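Local coordinates for BH0493 protein (Bacillus halodurans C-125, PDB 2QEE) that binds zinc and is probably a metal-dependent hydrolase of the amidohydrolase superfamily, at residues Arg118-Phe121 / Ala122-Ser126; Leu177-Tyr180 / Glu181-Lys184; Thr211-Ile214 / Glu215-Asp218; Glu235-Arg238 / Gly239-Ile242; Lys382-Asp385 / Ile386-Gly390. All coordinates share one frame; numbering follows the deposited sequence.

Contact 1: residues Arg118-Phe121 / Ala122-Ser126; sequences REYF and AKKTS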
loop_
_atom_site.group_PDB
_atom_site.type_symbol
_atom_site.label_atom_id
_atom_site.label_comp_id
_atom_site.label_asym_id
_atom_site.label_seq_id
_atom_site.Cartn_x
_atom_site.Cartn_y
_atom_site.Cartn_z
ATOM N N ARG C 118 -4.446 38.773 10.311
ATOM C CA ARG C 118 -5.807 39.139 10.028
ATOM C C ARG C 118 -5.855 40.528 9.411
ATOM O O ARG C 118 -6.651 40.760 8.496
ATOM C CB ARG C 118 -6.650 39.080 11.299
ATOM C CG ARG C 118 -6.993 37.657 11.741
ATOM C CD ARG C 118 -7.517 37.588 13.180
ATOM N NE ARG C 118 -8.033 36.227 13.434
ATOM C CZ ARG C 118 -8.019 35.609 14.615
ATOM N NH1 ARG C 118 -7.567 36.223 15.707
ATOM N NH2 ARG C 118 -8.504 34.368 14.700
ATOM N N GLU C 119 -4.981 41.416 9.876
ATOM C CA GLU C 119 -4.941 42.804 9.326
ATOM C C GLU C 119 -4.708 42.847 7.816
ATOM O O GLU C 119 -5.249 43.700 7.124
ATOM C CB GLU C 119 -3.903 43.673 10.041
ATOM C CG GLU C 119 -4.171 43.935 11.536
ATOM C CD GLU C 119 -2.986 44.605 12.271
ATOM O OE1 GLU C 119 -3.069 44.733 13.514
ATOM O OE2 GLU C 119 -1.987 44.996 11.625
ATOM N N TYR C 120 -3.913 41.906 7.301
ATOM C CA TYR C 120 -3.623 41.828 5.894
ATOM C C TYR C 120 -4.895 41.698 5.084
ATOM O O TYR C 120 -5.071 42.350 4.048
ATOM C CB TYR C 120 -2.665 40.636 5.624
ATOM C CG TYR C 120 -2.435 40.336 4.145
ATOM C CD1 TYR C 120 -1.346 40.862 3.452
ATOM C CD2 TYR C 120 -3.317 39.519 3.444
ATOM C CE1 TYR C 120 -1.165 40.575 2.061
ATOM C CE2 TYR C 120 -3.152 39.239 2.099
ATOM C CZ TYR C 120 -2.058 39.753 1.426
ATOM O OH TYR C 120 -1.963 39.441 0.092
ATOM N N PHE C 121 -5.792 40.837 5.536
ATOM C CA PHE C 121 -6.974 40.481 4.731
ATOM C C PHE C 121 -8.094 41.527 4.858
ATOM O O PHE C 121 -8.893 41.688 3.929
ATOM C CB PHE C 121 -7.522 39.098 5.145
ATOM C CG PHE C 121 -6.498 37.986 5.049
ATOM C CD1 PHE C 121 -6.378 37.223 3.881
ATOM C CD2 PHE C 121 -5.662 37.703 6.123
ATOM C CE1 PHE C 121 -5.423 36.195 3.794
ATOM C CE2 PHE C 121 -4.700 36.676 6.044
ATOM C CZ PHE C 121 -4.585 35.915 4.905
ATOM N N ALA C 122 -8.119 42.192 6.012
ATOM C CA ALA C 122 -9.117 43.219 6.354
ATOM C C ALA C 122 -9.048 44.359 5.363
ATOM O O ALA C 122 -10.065 45.006 5.092
ATOM C CB ALA C 122 -8.890 43.748 7.763
ATOM N N LYS C 123 -7.867 44.577 4.789
ATOM C CA LYS C 123 -7.686 45.678 3.843
ATOM C C LYS C 123 -7.789 45.354 2.355
ATOM O O LYS C 123 -7.314 46.139 1.529
ATOM C CB LYS C 123 -6.412 46.486 4.139
ATOM C CG LYS C 123 -5.167 45.729 4.462
ATOM C CD LYS C 123 -4.509 46.432 5.629
ATOM C CE LYS C 123 -3.016 46.591 5.425
ATOM N NZ LYS C 123 -2.343 46.895 6.731
ATOM N N LYS C 124 -8.436 44.245 2.000
ATOM C CA LYS C 124 -8.507 43.849 0.588
ATOM C C LYS C 124 -9.929 43.527 0.167
ATOM O O LYS C 124 -10.730 43.115 1.001
ATOM C CB LYS C 124 -7.635 42.588 0.348
ATOM C CG LYS C 124 -6.182 42.738 0.723
ATOM C CD LYS C 124 -5.367 41.542 0.252
ATOM C CE LYS C 124 -5.108 41.627 -1.265
ATOM N NZ LYS C 124 -3.928 40.779 -1.599
ATOM N N THR C 125 -10.226 43.644 -1.126
ATOM C CA THR C 125 -11.451 43.078 -1.669
ATOM C C THR C 125 -11.221 41.642 -2.128
ATOM O O THR C 125 -10.078 41.222 -2.323
ATOM C CB THR C 125 -11.948 43.805 -2.910
ATOM O OG1 THR C 125 -11.004 43.642 -3.990
ATOM C CG2 THR C 125 -12.198 45.304 -2.621
ATOM N N SER C 126 -12.319 40.935 -2.340
ATOM C CA SER C 126 -12.319 39.581 -2.911
ATOM C C SER C 126 -11.584 39.548 -4.248
ATOM O O SER C 126 -10.708 38.693 -4.468
ATOM C CB SER C 126 -13.770 39.142 -3.114
ATOM O OG SER C 126 -14.395 39.027 -1.845
HETATM O O HOH W 1 -11.560 42.417 3.434
#

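Contact 2: residues Leu177-Tyr180 / Glu181-Lys184; sequences LNEY and EQTK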
loop_
_atom_site.group_PDB
_atom_site.type_symbol
_atom_site.label_atom_id
_atom_site.label_comp_id
_atom_site.label_asym_id
_atom_site.label_seq_id
_atom_site.Cartn_x
_atom_site.Cartn_y
_atom_site.Cartn_z
ATOM N N LEU C 177 -28.488 12.430 -8.094
ATOM C CA LEU C 177 -28.194 11.011 -8.222
ATOM C C LEU C 177 -28.331 10.233 -6.915
ATOM O O LEU C 177 -28.744 9.088 -6.964
ATOM C CB LEU C 177 -26.760 10.805 -8.784
ATOM C CG LEU C 177 -26.582 10.937 -10.297
ATOM C CD1 LEU C 177 -27.304 12.109 -10.817
ATOM C CD2 LEU C 177 -25.103 11.086 -10.642
ATOM N N ASN C 178 -27.932 10.850 -5.796
ATOM C CA ASN C 178 -27.784 10.163 -4.504
ATOM C C ASN C 178 -28.995 10.349 -3.602
ATOM O O ASN C 178 -29.176 9.570 -2.667
ATOM C CB ASN C 178 -26.567 10.677 -3.741
ATOM C CG ASN C 178 -25.262 10.321 -4.448
ATOM O OD1 ASN C 178 -25.268 9.473 -5.347
ATOM N ND2 ASN C 178 -24.178 11.033 -4.103
ATOM N N GLU C 179 -29.783 11.388 -3.853
ATOM C CA GLU C 179 -30.932 11.712 -2.964
ATOM C C GLU C 179 -32.214 11.951 -3.757
ATOM O O GLU C 179 -33.023 12.843 -3.392
ATOM C CB GLU C 179 -30.589 12.929 -2.121
ATOM C CG GLU C 179 -29.505 12.637 -1.107
ATOM C CD GLU C 179 -29.052 13.877 -0.424
ATOM O OE1 GLU C 179 -29.355 14.009 0.788
ATOM O OE2 GLU C 179 -28.418 14.723 -1.094
ATOM N N TYR C 180 -32.410 11.147 -4.817
ATOM C CA TYR C 180 -33.524 11.407 -5.747
ATOM C C TYR C 180 -34.893 11.372 -5.029
ATOM O O TYR C 180 -35.805 12.124 -5.409
ATOM C CB TYR C 180 -33.548 10.432 -6.895
ATOM C CG TYR C 180 -34.587 10.738 -7.948
ATOM C CD1 TYR C 180 -34.466 11.871 -8.768
ATOM C CD2 TYR C 180 -35.696 9.917 -8.114
ATOM C CE1 TYR C 180 -35.386 12.150 -9.721
ATOM C CE2 TYR C 180 -36.647 10.189 -9.108
ATOM C CZ TYR C 180 -36.494 11.330 -9.880
ATOM O OH TYR C 180 -37.396 11.616 -10.871
ATOM N N GLU C 181 -35.024 10.516 -4.013
ATOM C CA GLU C 181 -36.336 10.354 -3.365
ATOM C C GLU C 181 -36.781 11.687 -2.774
ATOM O O GLU C 181 -37.983 11.994 -2.767
ATOM C CB GLU C 181 -36.333 9.232 -2.298
ATOM C CG GLU C 181 -36.313 7.797 -2.866
ATOM C CD GLU C 181 -37.581 7.410 -3.648
ATOM O OE1 GLU C 181 -38.650 8.033 -3.406
ATOM O OE2 GLU C 181 -37.496 6.490 -4.510
ATOM N N GLN C 182 -35.819 12.478 -2.301
ATOM C CA GLN C 182 -36.093 13.795 -1.739
ATOM C C GLN C 182 -36.016 14.831 -2.837
ATOM O O GLN C 182 -36.841 15.728 -2.929
ATOM C CB GLN C 182 -35.125 14.177 -0.625
ATOM C CG GLN C 182 -34.919 13.140 0.478
ATOM C CD GLN C 182 -33.605 12.358 0.312
ATOM O OE1 GLN C 182 -33.534 11.370 -0.439
ATOM N NE2 GLN C 182 -32.550 12.806 1.016
ATOM N N THR C 183 -35.024 14.702 -3.705
ATOM C CA THR C 183 -34.779 15.753 -4.689
ATOM C C THR C 183 -35.854 15.856 -5.787
ATOM O O THR C 183 -36.095 16.936 -6.344
ATOM C CB THR C 183 -33.369 15.589 -5.264
ATOM O OG1 THR C 183 -32.449 15.671 -4.162
ATOM C CG2 THR C 183 -33.098 16.694 -6.178
ATOM N N LYS C 184 -36.509 14.747 -6.101
ATOM C CA LYS C 184 -37.549 14.734 -7.117
ATOM C C LYS C 184 -38.643 15.788 -6.858
ATOM O O LYS C 184 -39.209 16.367 -7.793
ATOM C CB LYS C 184 -38.149 13.328 -7.278
ATOM C CG LYS C 184 -38.971 12.826 -6.114
ATOM C CD LYS C 184 -39.357 11.354 -6.309
ATOM C CE LYS C 184 -40.244 11.155 -7.519
ATOM N NZ LYS C 184 -40.701 9.753 -7.740
#

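Contact 3: residues Thr211-Ile214 / Glu215-Asp218; sequences TDWI and ERMD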
loop_
_atom_site.group_PDB
_atom_site.type_symbol
_atom_site.label_atom_id
_atom_site.label_comp_id
_atom_site.label_asym_id
_atom_site.label_seq_id
_atom_site.Cartn_x
_atom_site.Cartn_y
_atom_site.Cartn_z
ATOM N N THR C 211 -30.123 19.244 -19.274
ATOM C CA THR C 211 -29.850 20.034 -20.459
ATOM C C THR C 211 -29.967 21.534 -20.142
ATOM O O THR C 211 -29.194 22.366 -20.666
ATOM C CB THR C 211 -30.825 19.645 -21.615
ATOM O OG1 THR C 211 -30.586 18.276 -21.966
ATOM C CG2 THR C 211 -30.562 20.528 -22.840
ATOM N N ASP C 212 -30.931 21.898 -19.293
ATOM C CA ASP C 212 -31.144 23.305 -18.943
ATOM C C ASP C 212 -29.966 23.829 -18.165
ATOM O O ASP C 212 -29.542 24.978 -18.338
ATOM C CB ASP C 212 -32.407 23.512 -18.067
ATOM C CG ASP C 212 -33.732 23.436 -18.865
ATOM O OD1 ASP C 212 -33.710 23.388 -20.110
ATOM O OD2 ASP C 212 -34.797 23.401 -18.219
ATOM N N TRP C 213 -29.391 22.990 -17.303
ATOM C CA TRP C 213 -28.252 23.477 -16.509
ATOM C C TRP C 213 -26.949 23.468 -17.320
ATOM O O TRP C 213 -26.117 24.335 -17.135
ATOM C CB TRP C 213 -28.130 22.678 -15.211
ATOM C CG TRP C 213 -29.082 23.265 -14.239
ATOM C CD1 TRP C 213 -30.291 22.747 -13.847
ATOM C CD2 TRP C 213 -28.952 24.537 -13.605
ATOM N NE1 TRP C 213 -30.906 23.634 -12.971
ATOM C CE2 TRP C 213 -30.097 24.736 -12.814
ATOM C CE3 TRP C 213 -27.972 25.534 -13.632
ATOM C CZ2 TRP C 213 -30.270 25.886 -12.032
ATOM C CZ3 TRP C 213 -28.137 26.670 -12.854
ATOM C CH2 TRP C 213 -29.280 26.838 -12.062
ATOM N N ILE C 214 -26.831 22.533 -18.236
ATOM C CA ILE C 214 -25.719 22.505 -19.186
ATOM C C ILE C 214 -25.729 23.787 -19.999
ATOM O O ILE C 214 -24.718 24.442 -20.110
ATOM C CB ILE C 214 -25.767 21.276 -20.095
ATOM C CG1 ILE C 214 -25.356 19.998 -19.300
ATOM C CG2 ILE C 214 -24.801 21.480 -21.328
ATOM C CD1 ILE C 214 -25.664 18.727 -19.994
ATOM N N GLU C 215 -26.891 24.163 -20.524
ATOM C CA GLU C 215 -27.022 25.367 -21.336
ATOM C C GLU C 215 -26.637 26.599 -20.520
ATOM O O GLU C 215 -25.888 27.462 -20.964
ATOM C CB GLU C 215 -28.473 25.474 -21.813
ATOM C CG GLU C 215 -28.866 26.806 -22.409
ATOM C CD GLU C 215 -30.269 26.774 -22.980
ATOM O OE1 GLU C 215 -31.078 25.893 -22.582
ATOM O OE2 GLU C 215 -30.558 27.632 -23.850
ATOM N N ARG C 216 -27.152 26.666 -19.310
ATOM C CA ARG C 216 -26.886 27.767 -18.424
ATOM C C ARG C 216 -25.398 27.920 -17.986
ATOM O O ARG C 216 -24.840 29.040 -17.966
ATOM C CB ARG C 216 -27.776 27.637 -17.198
ATOM C CG ARG C 216 -27.869 28.878 -16.368
ATOM C CD ARG C 216 -29.059 28.773 -15.370
ATOM N NE ARG C 216 -30.406 28.813 -15.988
ATOM C CZ ARG C 216 -31.307 27.830 -15.924
ATOM N NH1 ARG C 216 -31.051 26.707 -15.274
ATOM N NH2 ARG C 216 -32.487 27.974 -16.505
ATOM N N MET C 217 -24.782 26.805 -17.593
ATOM C CA MET C 217 -23.475 26.856 -16.925
ATOM C C MET C 217 -22.304 26.643 -17.868
ATOM O O MET C 217 -21.161 27.009 -17.519
ATOM C CB MET C 217 -23.413 25.758 -15.868
ATOM C CG MET C 217 -24.159 26.038 -14.600
ATOM S SD MET C 217 -23.862 24.671 -13.442
ATOM C CE MET C 217 -24.778 25.278 -12.031
ATOM N N ASP C 218 -22.574 25.999 -18.997
ATOM C CA ASP C 218 -21.558 25.525 -19.919
ATOM C C ASP C 218 -20.465 24.710 -19.181
ATOM O O ASP C 218 -19.282 24.957 -19.354
ATOM C CB ASP C 218 -20.906 26.673 -20.680
ATOM C CG ASP C 218 -20.028 26.175 -21.815
ATOM O OD1 ASP C 218 -20.202 25.014 -22.293
ATOM O OD2 ASP C 218 -19.134 26.940 -22.236
HETATM O O HOH W 2 -30.998 26.859 -19.518
HETATM O O HOH W 3 -23.577 24.945 -22.926
#

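Contact 4: residues Glu235-Arg238 / Gly239-Ile242; sequences ESNR and GRII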
loop_
_atom_site.group_PDB
_atom_site.type_symbol
_atom_site.label_atom_id
_atom_site.label_comp_id
_atom_site.label_asym_id
_atom_site.label_seq_id
_atom_site.Cartn_x
_atom_site.Cartn_y
_atom_site.Cartn_z
ATOM N N GLU C 235 -30.248 -1.478 -10.101
ATOM C CA GLU C 235 -31.650 -1.096 -10.007
ATOM C C GLU C 235 -31.887 -0.213 -8.782
ATOM O O GLU C 235 -32.152 -0.705 -7.671
ATOM C CB GLU C 235 -32.532 -2.357 -9.995
ATOM C CG GLU C 235 -32.624 -3.041 -11.411
ATOM C CD GLU C 235 -33.108 -2.081 -12.515
ATOM O OE1 GLU C 235 -34.086 -1.316 -12.308
ATOM O OE2 GLU C 235 -32.472 -2.056 -13.603
ATOM N N SER C 236 -31.748 1.100 -8.979
ATOM C CA SER C 236 -31.903 2.086 -7.927
ATOM C C SER C 236 -32.184 3.418 -8.626
ATOM O O SER C 236 -32.006 3.518 -9.820
ATOM C CB SER C 236 -30.597 2.219 -7.133
ATOM O OG SER C 236 -29.532 2.684 -8.011
ATOM N N ASN C 237 -32.620 4.434 -7.917
ATOM C CA ASN C 237 -32.744 5.735 -8.591
ATOM C C ASN C 237 -31.415 6.173 -9.229
ATOM O O ASN C 237 -31.402 6.717 -10.307
ATOM C CB ASN C 237 -33.175 6.805 -7.616
ATOM C CG ASN C 237 -34.580 6.545 -7.050
ATOM O OD1 ASN C 237 -35.412 5.985 -7.727
ATOM N ND2 ASN C 237 -34.804 6.939 -5.819
ATOM N N ARG C 238 -30.297 5.885 -8.567
ATOM C CA ARG C 238 -28.987 6.354 -9.115
ATOM C C ARG C 238 -28.639 5.654 -10.407
ATOM O O ARG C 238 -28.205 6.300 -11.380
ATOM C CB ARG C 238 -27.872 6.195 -8.052
ATOM C CG ARG C 238 -26.503 6.693 -8.616
ATOM C CD ARG C 238 -25.523 6.897 -7.443
ATOM N NE ARG C 238 -25.207 5.609 -6.829
ATOM C CZ ARG C 238 -24.965 5.481 -5.531
ATOM N NH1 ARG C 238 -24.690 4.286 -5.018
ATOM N NH2 ARG C 238 -25.023 6.564 -4.732
ATOM N N GLY C 239 -28.810 4.333 -10.399
ATOM C CA GLY C 239 -28.452 3.450 -11.522
ATOM C C GLY C 239 -29.354 3.837 -12.683
ATOM O O GLY C 239 -28.911 3.864 -13.845
ATOM N N ARG C 240 -30.626 4.125 -12.388
ATOM C CA ARG C 240 -31.560 4.483 -13.488
ATOM C C ARG C 240 -31.292 5.853 -14.083
ATOM O O ARG C 240 -31.320 6.007 -15.332
ATOM C CB ARG C 240 -33.030 4.350 -13.091
ATOM C CG ARG C 240 -33.392 2.908 -12.871
ATOM C CD ARG C 240 -34.895 2.701 -12.630
ATOM N NE ARG C 240 -35.233 3.200 -11.312
ATOM C CZ ARG C 240 -35.313 2.441 -10.217
ATOM N NH1 ARG C 240 -35.122 1.122 -10.259
ATOM N NH2 ARG C 240 -35.584 3.026 -9.073
ATOM N N ILE C 241 -31.032 6.835 -13.217
ATOM C CA ILE C 241 -30.725 8.191 -13.661
ATOM C C ILE C 241 -29.430 8.193 -14.499
ATOM O O ILE C 241 -29.382 8.778 -15.582
ATOM C CB ILE C 241 -30.630 9.168 -12.518
ATOM C CG1 ILE C 241 -32.014 9.333 -11.820
ATOM C CG2 ILE C 241 -30.133 10.545 -13.037
ATOM C CD1 ILE C 241 -31.950 10.132 -10.464
ATOM N N ILE C 242 -28.393 7.467 -14.033
ATOM C CA ILE C 242 -27.144 7.414 -14.807
ATOM C C ILE C 242 -27.354 6.760 -16.168
ATOM O O ILE C 242 -26.975 7.338 -17.221
ATOM C CB ILE C 242 -25.998 6.695 -14.023
ATOM C CG1 ILE C 242 -25.700 7.478 -12.753
ATOM C CG2 ILE C 242 -24.751 6.454 -14.949
ATOM C CD1 ILE C 242 -24.610 6.806 -11.824
HETATM O O HOH W 4 -35.228 5.891 -10.995
#

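Contact 5: residues Lys382-Asp385 / Ile386-Gly390; sequences KYDD and ILQAG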
loop_
_atom_site.group_PDB
_atom_site.type_symbol
_atom_site.label_atom_id
_atom_site.label_comp_id
_atom_site.label_asym_id
_atom_site.label_seq_id
_atom_site.Cartn_x
_atom_site.Cartn_y
_atom_site.Cartn_z
ATOM N N LYS C 382 12.337 10.171 -13.227
ATOM C CA LYS C 382 11.942 9.503 -14.481
ATOM C C LYS C 382 12.764 9.980 -15.684
ATOM O O LYS C 382 13.167 9.172 -16.509
ATOM C CB LYS C 382 10.424 9.646 -14.731
ATOM C CG LYS C 382 9.600 8.530 -14.066
ATOM C CD LYS C 382 9.776 8.473 -12.527
ATOM C CE LYS C 382 8.918 7.322 -11.864
ATOM N NZ LYS C 382 9.562 6.025 -12.256
ATOM N N TYR C 383 13.002 11.293 -15.786
ATOM C CA TYR C 383 13.878 11.797 -16.812
ATOM C C TYR C 383 15.267 11.269 -16.645
ATOM O O TYR C 383 15.891 10.865 -17.650
ATOM C CB TYR C 383 13.895 13.318 -16.834
ATOM C CG TYR C 383 12.622 13.929 -17.376
ATOM C CD1 TYR C 383 12.110 13.573 -18.653
ATOM C CD2 TYR C 383 11.958 14.928 -16.644
ATOM C CE1 TYR C 383 10.958 14.205 -19.167
ATOM C CE2 TYR C 383 10.801 15.543 -17.140
ATOM C CZ TYR C 383 10.320 15.149 -18.378
ATOM O OH TYR C 383 9.181 15.811 -18.820
ATOM N N ASP C 384 15.774 11.250 -15.412
ATOM C CA ASP C 384 17.144 10.748 -15.204
ATOM C C ASP C 384 17.284 9.313 -15.636
ATOM O O ASP C 384 18.287 8.950 -16.229
ATOM C CB ASP C 384 17.606 10.916 -13.766
ATOM C CG ASP C 384 19.146 10.792 -13.629
ATOM O OD1 ASP C 384 19.868 11.300 -14.504
ATOM O OD2 ASP C 384 19.566 10.186 -12.644
ATOM N N ASP C 385 16.280 8.481 -15.355
ATOM C CA ASP C 385 16.342 7.090 -15.772
ATOM C C ASP C 385 16.454 6.936 -17.282
ATOM O O ASP C 385 17.191 6.070 -17.730
ATOM C CB ASP C 385 15.123 6.333 -15.228
ATOM C CG ASP C 385 15.287 5.980 -13.721
ATOM O OD1 ASP C 385 16.405 6.174 -13.132
ATOM O OD2 ASP C 385 14.321 5.469 -13.129
ATOM N N ILE C 386 15.708 7.732 -18.061
ATOM C CA ILE C 386 15.871 7.635 -19.520
ATOM C C ILE C 386 17.151 8.308 -20.009
ATOM O O ILE C 386 17.738 7.839 -21.013
ATOM C CB ILE C 386 14.624 8.041 -20.309
ATOM C CG1 ILE C 386 14.229 9.509 -20.057
ATOM C CG2 ILE C 386 13.482 7.012 -20.007
ATOM C CD1 ILE C 386 12.993 9.966 -21.006
ATOM N N LEU C 387 17.592 9.379 -19.332
ATOM C CA LEU C 387 18.940 9.900 -19.629
ATOM C C LEU C 387 20.002 8.812 -19.463
ATOM O O LEU C 387 20.909 8.670 -20.313
ATOM C CB LEU C 387 19.304 11.099 -18.749
ATOM C CG LEU C 387 18.527 12.343 -19.168
ATOM C CD1 LEU C 387 18.812 13.358 -18.007
ATOM C CD2 LEU C 387 18.884 12.948 -20.519
ATOM N N GLN C 388 19.893 8.039 -18.387
ATOM C CA GLN C 388 20.800 6.909 -18.129
ATOM C C GLN C 388 20.774 5.906 -19.244
ATOM O O GLN C 388 21.824 5.287 -19.498
ATOM C CB GLN C 388 20.492 6.139 -16.831
ATOM C CG GLN C 388 20.673 6.867 -15.501
ATOM C CD GLN C 388 21.806 7.786 -15.509
ATOM O OE1 GLN C 388 22.984 7.374 -15.458
ATOM N NE2 GLN C 388 21.489 9.088 -15.583
ATOM N N ALA C 389 19.611 5.732 -19.879
ATOM C CA ALA C 389 19.390 4.774 -20.983
ATOM C C ALA C 389 19.855 5.356 -22.301
ATOM O O ALA C 389 19.713 4.692 -23.347
ATOM C CB ALA C 389 17.919 4.437 -21.079
ATOM N N GLY C 390 20.393 6.579 -22.263
ATOM C CA GLY C 390 20.999 7.212 -23.462
ATOM C C GLY C 390 20.063 8.126 -24.246
ATOM O O GLY C 390 20.444 8.664 -25.270
#

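Contact 1: residues Arg118-Phe121 / Ala122-Ser126
K124 reaches back to Y120 four residues earlier, and the two side chains cross obliquely. Y120 has CG anti to its own backbone N (chi1 172°), which swings the ring toward the turn that follows. There K124 CD lies 3.7 Å from Y120 CE2. A bend late in the lysine chain (chi3 76°) then carries K124 NZ to the phenol oxygen, Y120 OH, to which it donates a hydrogen bond of 2.9 Å. The same ammonium group is also bonded to Q129 and T132 on helix 126-136, so three partners fix its position and tie the tyrosine to the next helix. This is a tight connection between two successive helices: helix 114-122 gives out, and T125 caps the start of helix 126-136 with its side chain while E128 accepts from its backbone N, in the manner of a capping box. Y120 CD2 lies over the centre of one face of the F121 ring, 3.7 Å above its plane, while loop residues D43, L105 and E362 pack round that ring. K123 takes a different route, folding its aliphatic chain back along the last turn until K123 CD is 3.2 Å from E119 O. In the backbone, A122 N bonds to R118 O at 3.2 Å. K124 N bonds to F121 O at 3.2 Å, and a water bridges F121 O and K124 O.

Contact 2: residues Leu177-Tyr180 / Glu181-Lys184
Y180 and K184, one helical turn apart, make the main apolar contact of this stretch. K184 CB sits over one face of the tyrosine, 3.8 Å from the centroid of the Y180 ring and 17° off its normal, a CH-pi contact in which the two side chains cross at about a right angle. The ring is brought beneath the lysine because Y180 CG is anti to the backbone N (chi1 -174°). Y180 also packs on I241 of helix 237-253 and on V194. Farther out the lysine passes the ring rim, K184 CE lying 4.0 Å from Y180 CE2, before K184 NZ bonds to the carbonyl of N195. Among the hydrogen bonds, E179 O is the focal acceptor. It takes T183 N at 2.7 Å and Q182 N in a weaker bond of 3.0 Å. The hydroxyl T183 OG1 is also 3.0 Å from E179 O, but P175 O competes for its single proton. One residue on, K184 N reaches Y180 O at 2.8 Å. The arrangement marks a break between two consecutive helices: E179 leaves helical geometry after helix 174-178 and, in the same step, serves as the N-cap of helix 180-189.

Contact 3: residues Thr211-Ile214 / Glu215-Asp218
In R216, CG stands anti to the backbone N (chi1 -165°), and a bend at chi3 (-69°) folds the guanidinium back over the indole of W213, three residues earlier. The result is a cation-pi contact: R216 CZ is 4.3 Å from the centroid of the W213 six-membered ring, almost straight above it. The two planes are steeply inclined, 73° apart, so the guanidinium leads with one nitrogen, and R216 NH1 comes within 3.3 Å of W213 CE2. R216 CD lies close by, 3.4 Å from W213 CZ3. M217 adds a methyl, its CE 3.6 Å from W213 CE3, while its sulfur approaches the ring obliquely in a Met-aromatic contact. Over one guanidinium face sits a water that donates to D212 O at 2.7 Å. D212 itself is bonded through its carboxylate to Y192. R154 and W157 of helix 151-158 and L171 pack against the indole and the methionine. W213, R216 and M217, at i, i+3 and i+4, share one side of helix 200-217 in its last turns, before D218 adopts positive phi.

Contact 4: residues Glu235-Arg238 / Gly239-Ile242
R240 returns along the first turn of its helix toward E235, S236 and N237. R240 CB and CG skirt the carbonyl of S236, with R240 CG 3.4 Å from S236 O. At CD the chain bends (chi3 -72°) and turns the guanidinium back over the same oxygen, so that S236 O lies above the centre of the guanidinium face. R240 NE donates to a water at 2.7 Å, which in turn donates to N237 OD1. The two terminal nitrogens diverge: R240 NH1 makes a weak, 3.3 Å salt-bridge bond to E235 OE1 near the guanidinium plane, while R240 NH2 bonds to N237 OD1, also at 3.3 Å, coming from 40° above the amide's carbonyl plane. The asparagine's nitrogen turns to E181. Beside this, R238 and I242 run the same way, R238 CG to I242 CD1 being 3.7 Å. S236 OG, which also bonds with E234, accepts from G239 N at 3.0 Å in a nearly straight hydrogen bond (162°). That is the classic serine N-cap, here opening helix 237-253 of the beta-alpha-beta crossover between strands 222-226 and 257-264.

Contact 5: residues Lys382-Asp385 / Ile386-Gly390
A Schellman motif closes helix 363-388, and in its final turn D384 and Q388 meet twice over. The backbone carbonyl D384 O receives Q388 N at 2.8 Å and also the side-chain amide, Q388 NE2, at 3.3 Å. That second donor comes from 36° above the carbonyl plane, since the glutamine chain, bent at chi2, curls back over the turn. Q388 NE2 is also 2.9 Å from D384 OD1, with the carboxylate and amide planes inclined to each other. Ahead of this, L387 N bonds to Y383 O at 2.8 Å, while A389 N bonds weakly to D385 O and to I386 O. G390 N bonds to L387 O at 2.9 Å. G390 is the first residue to leave helical backbone angles, and its phi is positive, as in a Schellman motif. Along the buried side, I386 places CG1 between its backbone N and carbonyl carbon (chi1 61°), which brings I386 CG1 to 3.2 Å from Y383 O and I386 CD1 to the edge of the Y383 ring, 4.4 Å from Y383 CD1. The tyrosine hydroxyl bonds to D401, and K382 forms a salt bridge with E345. A second subunit covers the helix end: I386 packs on R96 and A389 on L99 of that neighbouring chain, while Q388 O accepts from its Q103.

How the contacts relate
Of the five local contacts, only contacts 2 and 4 touch, their centres 10 Å apart. Probable hydrogen bonds between side chains join them, N178 OD1 to R238 NH2 and E181 OE2 to N237 ND2, both 3.0 Å, and Y180 CD1 packs 3.5 Å from I241 CD1. Contact 3 lies near this pair without touching, its centre about 20 Å from contact 2 and 22 Å from contact 4. Contact 1 sits across the chain's centre from contact 4, 46 Å away, and contact 5 is about 47 Å or more from every other contact. All five are remote from the zinc site of H28, H30 and D357, although the K382 side chain is about 13 Å from a bound magnesium ion.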